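Glutathione S-transferase (Bombyx mori, PDB 3AY8) probably transfers glutathione to electrophilic substrates, acting as a homodimeric cytosolic glutathione transferase of the silkworm. Local coordinates at residues A105-K110 with A165-I170. Numbering follows the deposited sequence.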
# COMPACT_ATOMS: atom_id res chain seq x y z
N ALA A 105 0.75 2.42 -2.19
CA ALA A 105 -0.42 3.32 -2.17
C ALA A 105 -0.35 4.48 -3.16
O ALA A 105 -1.39 5.07 -3.49
CB ALA A 105 -0.65 3.87 -0.75
N SER A 106 0.86 4.85 -3.60
CA SER A 106 1.02 6.02 -4.48
C SER A 106 1.72 5.67 -5.79
O SER A 106 1.19 5.91 -6.86
CB SER A 106 1.82 7.14 -3.78
OG SER A 106 1.13 7.61 -2.65
N LEU A 107 2.91 5.08 -5.68
CA LEU A 107 3.74 4.88 -6.86
C LEU A 107 3.17 3.86 -7.82
O LEU A 107 2.83 4.19 -8.96
CB LEU A 107 5.20 4.57 -6.48
CG LEU A 107 6.22 4.37 -7.61
CD1 LEU A 107 6.30 5.55 -8.59
CD2 LEU A 107 7.58 4.10 -7.03
N TYR A 108 3.07 2.60 -7.39
CA TYR A 108 2.65 1.58 -8.34
C TYR A 108 1.19 1.74 -8.74
O TYR A 108 0.81 1.40 -9.85
CB TYR A 108 2.94 0.14 -7.87
CG TYR A 108 2.75 -0.82 -9.04
CD1 TYR A 108 3.67 -0.81 -10.11
CD2 TYR A 108 1.62 -1.63 -9.14
CE1 TYR A 108 3.50 -1.64 -11.21
CE2 TYR A 108 1.43 -2.48 -10.27
CZ TYR A 108 2.39 -2.46 -11.29
OH TYR A 108 2.26 -3.27 -12.40
N VAL A 109 0.39 2.27 -7.82
CA VAL A 109 -1.01 2.60 -8.06
C VAL A 109 -1.16 3.54 -9.28
O VAL A 109 -2.04 3.34 -10.12
CB VAL A 109 -1.64 3.26 -6.79
CG1 VAL A 109 -2.89 4.07 -7.13
CG2 VAL A 109 -1.94 2.19 -5.77
N LYS A 110 -0.30 4.54 -9.37
CA LYS A 110 -0.38 5.55 -10.43
C LYS A 110 0.24 5.07 -11.75
O LYS A 110 -0.20 5.48 -12.82
CB LYS A 110 0.25 6.85 -9.96
CG LYS A 110 -0.62 7.58 -8.92
CD LYS A 110 0.08 8.81 -8.37
CE LYS A 110 -0.64 9.31 -7.09
NZ LYS A 110 -0.17 10.68 -6.78
N ALA A 165 11.48 -1.99 -8.67
CA ALA A 165 10.58 -2.80 -9.51
C ALA A 165 9.49 -1.93 -10.13
O ALA A 165 9.16 -2.08 -11.32
CB ALA A 165 9.97 -3.96 -8.70
N SER A 166 8.93 -1.02 -9.33
CA SER A 166 7.92 -0.09 -9.82
C SER A 166 8.49 0.88 -10.87
O SER A 166 7.97 0.97 -12.00
CB SER A 166 7.33 0.69 -8.65
OG SER A 166 6.53 -0.15 -7.82
N MET A 167 9.56 1.59 -10.50
CA MET A 167 10.19 2.60 -11.38
C MET A 167 10.70 2.01 -12.70
O MET A 167 10.55 2.62 -13.75
CB MET A 167 11.34 3.31 -10.66
CG MET A 167 10.90 4.36 -9.66
SD MET A 167 9.78 5.58 -10.37
CE MET A 167 10.69 6.23 -11.79
N SER A 168 11.30 0.83 -12.64
CA SER A 168 11.78 0.18 -13.87
C SER A 168 10.62 -0.13 -14.83
O SER A 168 10.80 -0.08 -16.06
CB SER A 168 12.60 -1.08 -13.54
OG SER A 168 11.83 -2.06 -12.87
N SER A 169 9.44 -0.40 -14.28
CA SER A 169 8.24 -0.65 -15.06
C SER A 169 7.82 0.57 -15.91
O SER A 169 7.63 0.44 -17.13
CB SER A 169 7.09 -1.06 -14.14
OG SER A 169 7.48 -2.15 -13.32
N ILE A 170 7.68 1.74 -15.28
CA ILE A 170 7.26 2.92 -16.02
C ILE A 170 8.40 3.44 -16.93
O ILE A 170 8.14 3.90 -18.04
CB ILE A 170 6.67 4.04 -15.10
CG1 ILE A 170 5.82 5.04 -15.90
CG2 ILE A 170 7.79 4.74 -14.28
CD1 ILE A 170 4.54 4.46 -16.57
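L107 and Y108 of one helix receive the short side chain of S166 from the other. L107 meets it with CD2, which lies 3.8 Å from S166 CB. Its second methyl takes a different neighbour, M167, with L107 CD1 3.9 Å from the sulfur SD. The leucine holds CG anti to its backbone nitrogen (chi1 -178°), and this carries the forked end across to the other helix. Bends at chi2 and chi3 fold the chain of M167 back and turn its sulfur, not the methyl CE, to the leucine. The two side chains cross at roughly a right angle. L138 of helix 128-147 touches both and continues the apolar layer.

On the Y108 side the hydroxyl OG of S166 sits 3.6 Å from Y108 CB and 3.7 Å from CD1. It approaches the ring obliquely, and this is packing without a hydrogen bond. The hydroxyl is instead hydrogen-bonded to D103, one turn earlier on the helix of L107, so a polar link joins the two helices beside the apolar contact. Both helices, 90-120 and 158-173, belong to the all-helical C-terminal domain of the glutathione transferase fold. The axes of 105-110 and 165-170 run 30° apart and approach to 9.7 Å. The close point of the backbones is at Y108 and S166, whose CA atoms are 5.7 Å apart.

Further along, S169 turns its hydroxyl back to its own helix, with OG donating to A165 O at 2.6 Å. The bond lies in the carbonyl plane, at a C=O...donor angle of 155°. R16 of helix 13-25, in the thioredoxin-like N-terminal domain, is hydrogen-bonded to both S169 OG and A165 O, and so ties this turn to the other domain. P14 of the same helix packs on Y108.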